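Local structure of sulfate transporter/antisigma-factor antagonist STAS (Planctomyces limnophilus, 3T6O) at residues T16-P21 with S37-A42; S64-L69 with T100-V105. The protein probably acts as an anti-sigma factor antagonist, a regulatory protein of the STAS family. All blocks are in the same frame, centred on the assembly; numbering follows the deposited sequence.

Overall arrangement
Both contacts lie within the STAS domain, about 16 Å apart between centres and on opposite sides of the middle of the chain. Interaction 1 sets strand 15-19 of the mixed sheet against the end of helix 29-41; interaction 2 joins helix 63-76 to the loop and 3-10 turn that follow helix 91-97. The first is partly buried, its apolar packing giving way to a water bridge at one end; the second is fully buried, wholly apolar between its two segments, and borders on other subunits. Helices 29-41 and 63-76 lie side by side, which brings Phe39 CZ to 4.0 Å from Leu69 CD2. Separately, from just after strand 15-19, Phe20 CZ lies 3.7 Å from Phe65 CZ.

Interaction 1: residues T16-P21 with S37-A42; sequences TVISFP and STFLAA
Ile18 holds CG1 beside its own backbone N (chi1 -52°), and the next bond turns CD1 (chi2 -64°) toward Ala42, so that CD1 meets Ala42 CB at 4.0 Å. The CG1 methylene of the same side chain serves a second neighbour: it lies 4.2 Å from Phe39 CD1, at the edge of the ring and near its plane. Phe39 reaches in from the last full turn of its helix with the ring swung away from the backbone N (chi1 175°). At the other end Thr16 turns its methyl inward, CG2 coming to 4.1 Å from Ala42 CB and 3.8 Å from Ala42 O. The single methyl of Ala42 is thus shared by two alternate residues of the strand, Thr16 and Ile18, whose side chains point to the same face. This is strand-on-helix packing in the STAS fold, with the end of helix 29-41 laid over one face of the mixed sheet. Strand 15-19 is held there by backbone hydrogen bonds to strands 8-12 and 50-54, and Ile53 of the latter touches both Ile18 and Phe39. No direct hydrogen bond joins the two segments. A water spans the gap instead, donating to Ala42 O over 2.9 Å and lying 2.8 Å from Thr16 OG1.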
loop_
_atom_site.group_PDB
_atom_site.type_symbol
_atom_site.label_atom_id
_atom_site.label_comp_id
_atom_site.label_asym_id
_atom_site.label_seq_id
_atom_site.Cartn_x
_atom_site.Cartn_y
_atom_site.Cartn_z
ATOM N N THR A 16 21.601 8.595 -13.359
ATOM C CA THR A 16 21.989 7.914 -12.154
ATOM C C THR A 16 21.698 6.460 -12.414
ATOM O O THR A 16 20.525 6.085 -12.635
ATOM C CB THR A 16 21.157 8.391 -10.937
ATOM O OG1 THR A 16 21.413 9.778 -10.668
ATOM C CG2 THR A 16 21.492 7.558 -9.688
ATOM N N VAL A 17 22.725 5.641 -12.377
ATOM C CA VAL A 17 22.588 4.264 -12.760
ATOM C C VAL A 17 22.637 3.462 -11.489
ATOM O O VAL A 17 23.558 3.610 -10.709
ATOM C CB VAL A 17 23.730 3.792 -13.723
ATOM C CG1 VAL A 17 23.569 2.308 -14.060
ATOM C CG2 VAL A 17 23.763 4.620 -15.052
ATOM N N ILE A 18 21.627 2.630 -11.260
ATOM C CA ILE A 18 21.604 1.702 -10.122
ATOM C C ILE A 18 21.915 0.277 -10.603
ATOM O O ILE A 18 21.238 -0.235 -11.518
ATOM C CB ILE A 18 20.197 1.653 -9.495
ATOM C CG1 ILE A 18 19.691 3.062 -9.186
ATOM C CG2 ILE A 18 20.111 0.594 -8.338
ATOM C CD1 ILE A 18 20.432 3.841 -8.200
ATOM N N SER A 19 22.935 -0.345 -10.029
ATOM C CA SER A 19 23.328 -1.695 -10.416
ATOM C C SER A 19 23.426 -2.583 -9.179
ATOM O O SER A 19 23.593 -2.083 -8.041
ATOM C CB SER A 19 24.722 -1.674 -11.090
ATOM O OG SER A 19 24.892 -0.587 -11.997
ATOM N N PHE A 20 23.417 -3.887 -9.425
ATOM C CA PHE A 20 23.388 -4.888 -8.373
ATOM C C PHE A 20 24.606 -5.803 -8.353
ATOM O O PHE A 20 24.911 -6.419 -9.340
ATOM C CB PHE A 20 22.124 -5.727 -8.551
ATOM C CG PHE A 20 20.890 -4.908 -8.448
ATOM C CD1 PHE A 20 20.487 -4.131 -9.505
ATOM C CD2 PHE A 20 20.196 -4.845 -7.265
ATOM C CE1 PHE A 20 19.410 -3.309 -9.390
ATOM C CE2 PHE A 20 19.106 -4.021 -7.140
ATOM C CZ PHE A 20 18.703 -3.256 -8.197
ATOM N N PRO A 21 25.266 -5.936 -7.211
ATOM C CA PRO A 21 26.310 -6.966 -7.025
ATOM C C PRO A 21 25.786 -8.371 -7.130
ATOM O O PRO A 21 24.636 -8.608 -6.807
ATOM C CB PRO A 21 26.799 -6.747 -5.588
ATOM C CG PRO A 21 26.442 -5.346 -5.264
ATOM C CD PRO A 21 25.327 -4.882 -6.187
ATOM N N SER A 37 17.407 2.344 1.427
ATOM C CA SER A 37 17.977 3.614 1.824
ATOM C C SER A 37 18.947 4.241 0.793
ATOM O O SER A 37 18.824 5.416 0.416
ATOM C CB SER A 37 18.626 3.439 3.203
ATOM O OG SER A 37 19.329 4.592 3.544
ATOM N N THR A 38 19.882 3.455 0.302
ATOM C CA THR A 38 20.784 3.929 -0.744
ATOM C C THR A 38 19.991 4.244 -2.015
ATOM O O THR A 38 20.194 5.267 -2.634
ATOM C CB THR A 38 21.908 2.870 -0.978
ATOM O OG1 THR A 38 22.584 2.703 0.258
ATOM C CG2 THR A 38 22.940 3.294 -2.002
ATOM N N PHE A 39 19.047 3.375 -2.374
ATOM C CA PHE A 39 18.257 3.575 -3.541
ATOM C C PHE A 39 17.459 4.879 -3.513
ATOM O O PHE A 39 17.507 5.705 -4.463
ATOM C CB PHE A 39 17.340 2.378 -3.723
ATOM C CG PHE A 39 16.389 2.524 -4.843
ATOM C CD1 PHE A 39 16.826 2.371 -6.152
ATOM C CD2 PHE A 39 15.057 2.808 -4.622
ATOM C CE1 PHE A 39 15.943 2.510 -7.228
ATOM C CE2 PHE A 39 14.161 2.939 -5.688
ATOM C CZ PHE A 39 14.606 2.817 -6.993
ATOM N N LEU A 40 16.722 5.082 -2.419
ATOM C CA LEU A 40 15.873 6.263 -2.324
ATOM C C LEU A 40 16.724 7.536 -2.226
ATOM O O LEU A 40 16.374 8.552 -2.801
ATOM C CB LEU A 40 14.859 6.144 -1.159
ATOM C CG LEU A 40 13.776 5.069 -1.310
ATOM C CD1 LEU A 40 12.902 5.061 -0.089
ATOM C CD2 LEU A 40 12.917 5.302 -2.536
ATOM N N ALA A 41 17.873 7.471 -1.571
ATOM C CA ALA A 41 18.722 8.674 -1.484
ATOM C C ALA A 41 19.293 9.027 -2.873
ATOM O O ALA A 41 19.498 10.185 -3.151
ATOM C CB ALA A 41 19.875 8.518 -0.405
ATOM N N ALA A 42 19.464 8.040 -3.753
ATOM C CA ALA A 42 19.930 8.276 -5.122
ATOM C C ALA A 42 18.848 8.910 -6.032
ATOM O O ALA A 42 19.105 9.183 -7.182
ATOM C CB ALA A 42 20.412 6.960 -5.758
HETATM O O HOH W 1 21.595 10.448 -7.957
#

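Interaction 2: residues S64-L69 with T100-V105; sequences SFIELL and THIDEV
Helix 63-76 of the STAS domain packs here on the irregular link between helix 91-97 and strand 108-109. Within residues 64-69, Ile66 makes the contact, touching Thr100 and Ile102. The two branches of Ile66 divide the work. Its CG1 arm is extended (chi2 -177°), carrying CD1 out to Thr100 CG2 at 4.1 Å, where the two side chains reach toward each other tip to tip. The shorter branch, CG2, faces the methyl branch of Ile102, with 4.3 Å between Ile66 CG2 and Ile102 CG2. With OG1 of Thr100 anti to the backbone N (chi1 -168°), CG2 is the branch turned to Ile66. All three touching residues are buried, and their contact is purely apolar. Just after Thr100 the chain curls into a short 3-10 segment: Glu104 N bonds to His101 O at 3.1 Å and Val105 N to Ile102 O at 2.9 Å. Ile102 also leans on Val70 and Trp73, one and two turns further along the same helix. Other subunits continue the cluster, since Val99 of a third subunit packs on both Ile66 and Thr100, and Val105 of a second subunit packs on Ile102. The arrangement is apolar packing of a helix against the loop and 3-10 turn before strand 108-109 in the alpha/beta STAS fold, continued by the neighbouring subunits.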
loop_
_atom_site.group_PDB
_atom_site.type_symbol
_atom_site.label_atom_id
_atom_site.label_comp_id
_atom_site.label_asym_id
_atom_site.label_seq_id
_atom_site.Cartn_x
_atom_site.Cartn_y
_atom_site.Cartn_z
ATOM N N SER A 64 7.924 -6.994 -3.561
ATOM C CA SER A 64 8.669 -6.111 -2.645
ATOM C C SER A 64 9.591 -5.195 -3.434
ATOM O O SER A 64 9.673 -4.011 -3.166
ATOM C CB SER A 64 9.589 -6.898 -1.717
ATOM O OG SER A 64 8.862 -7.765 -0.944
ATOM N N PHE A 65 10.274 -5.759 -4.420
ATOM C CA PHE A 65 11.184 -4.978 -5.216
ATOM C C PHE A 65 10.450 -4.051 -6.162
ATOM O O PHE A 65 10.857 -2.907 -6.334
ATOM C CB PHE A 65 12.123 -5.878 -5.972
ATOM C CG PHE A 65 13.148 -5.130 -6.797
ATOM C CD1 PHE A 65 14.087 -4.302 -6.194
ATOM C CD2 PHE A 65 13.155 -5.236 -8.167
ATOM C CE1 PHE A 65 15.052 -3.635 -6.986
ATOM C CE2 PHE A 65 14.098 -4.581 -8.955
ATOM C CZ PHE A 65 15.060 -3.781 -8.346
ATOM N N ILE A 66 9.355 -4.498 -6.758
ATOM C CA ILE A 66 8.600 -3.624 -7.637
ATOM C C ILE A 66 8.075 -2.438 -6.843
ATOM O O ILE A 66 8.071 -1.320 -7.342
ATOM C CB ILE A 66 7.439 -4.344 -8.354
ATOM C CG1 ILE A 66 8.000 -5.370 -9.350
ATOM C CG2 ILE A 66 6.587 -3.335 -9.139
ATOM C CD1 ILE A 66 6.891 -6.078 -10.152
ATOM N N GLU A 67 7.622 -2.701 -5.623
ATOM C CA GLU A 67 7.175 -1.663 -4.718
ATOM C C GLU A 67 8.282 -0.625 -4.437
ATOM O O GLU A 67 8.026 0.579 -4.483
ATOM C CB GLU A 67 6.721 -2.252 -3.385
ATOM C CG GLU A 67 5.360 -2.825 -3.414
ATOM C CD GLU A 67 4.989 -3.548 -2.095
ATOM O OE1 GLU A 67 5.767 -3.439 -1.080
ATOM O OE2 GLU A 67 3.925 -4.206 -2.118
ATOM N N LEU A 68 9.490 -1.092 -4.165
ATOM C CA LEU A 68 10.610 -0.126 -3.994
ATOM C C LEU A 68 10.813 0.733 -5.226
ATOM O O LEU A 68 10.969 1.938 -5.126
ATOM C CB LEU A 68 11.922 -0.828 -3.686
ATOM C CG LEU A 68 13.139 0.087 -3.369
ATOM C CD1 LEU A 68 12.870 1.066 -2.209
ATOM C CD2 LEU A 68 14.322 -0.802 -3.058
ATOM N N LEU A 69 10.843 0.103 -6.398
ATOM C CA LEU A 69 11.056 0.829 -7.654
ATOM C C LEU A 69 9.997 1.948 -7.847
ATOM O O LEU A 69 10.312 3.082 -8.286
ATOM C CB LEU A 69 11.086 -0.135 -8.820
ATOM C CG LEU A 69 12.270 -1.118 -9.064
ATOM C CD1 LEU A 69 12.135 -1.816 -10.422
ATOM C CD2 LEU A 69 13.600 -0.456 -8.992
ATOM N N THR A 100 2.560 -6.773 -13.731
ATOM C CA THR A 100 2.237 -5.423 -13.283
ATOM C C THR A 100 2.096 -4.506 -14.459
ATOM O O THR A 100 2.645 -4.748 -15.524
ATOM C CB THR A 100 3.328 -4.822 -12.392
ATOM O OG1 THR A 100 2.812 -3.627 -11.764
ATOM C CG2 THR A 100 4.563 -4.511 -13.200
ATOM N N HIS A 101 1.412 -3.399 -14.263
ATOM C CA HIS A 101 1.175 -2.527 -15.396
ATOM C C HIS A 101 2.054 -1.299 -15.317
ATOM O O HIS A 101 2.190 -0.601 -16.311
ATOM C CB HIS A 101 -0.285 -2.138 -15.414
ATOM C CG HIS A 101 -1.208 -3.309 -15.510
ATOM N ND1 HIS A 101 -1.495 -3.917 -16.717
ATOM C CD2 HIS A 101 -1.922 -3.969 -14.567
ATOM C CE1 HIS A 101 -2.335 -4.912 -16.509
ATOM N NE2 HIS A 101 -2.619 -4.960 -15.216
ATOM N N ILE A 102 2.650 -1.040 -14.152
ATOM C CA ILE A 102 3.400 0.201 -13.947
ATOM C C ILE A 102 4.636 0.372 -14.897
ATOM O O ILE A 102 4.956 1.479 -15.321
ATOM C CB ILE A 102 3.832 0.413 -12.458
ATOM C CG1 ILE A 102 4.361 1.819 -12.258
ATOM C CG2 ILE A 102 4.858 -0.563 -11.997
ATOM C CD1 ILE A 102 3.342 2.901 -12.651
ATOM N N ASP A 103 5.282 -0.724 -15.246
ATOM C CA ASP A 103 6.457 -0.630 -16.098
ATOM C C ASP A 103 6.133 -0.191 -17.526
ATOM O O ASP A 103 7.044 0.113 -18.283
ATOM C CB ASP A 103 7.212 -1.957 -16.105
ATOM C CG ASP A 103 6.428 -3.057 -16.744
ATOM O OD1 ASP A 103 5.257 -3.221 -16.403
ATOM O OD2 ASP A 103 6.983 -3.750 -17.613
ATOM N N GLU A 104 4.852 -0.108 -17.877
ATOM C CA GLU A 104 4.472 0.487 -19.136
ATOM C C GLU A 104 4.851 1.940 -19.182
ATOM O O GLU A 104 4.897 2.501 -20.253
ATOM C CB GLU A 104 2.974 0.361 -19.370
ATOM C CG GLU A 104 2.464 -1.073 -19.550
ATOM C CD GLU A 104 2.831 -1.635 -20.905
ATOM O OE1 GLU A 104 2.296 -1.126 -21.923
ATOM O OE2 GLU A 104 3.654 -2.579 -20.944
ATOM N N VAL A 105 5.145 2.565 -18.047
ATOM C CA VAL A 105 5.655 3.927 -18.063
ATOM C C VAL A 105 7.171 3.996 -17.840
ATOM O O VAL A 105 7.736 5.056 -17.748
ATOM C CB VAL A 105 4.863 4.844 -17.064
ATOM C CG1 VAL A 105 3.368 4.530 -17.134
ATOM C CG2 VAL A 105 5.331 4.696 -15.655
#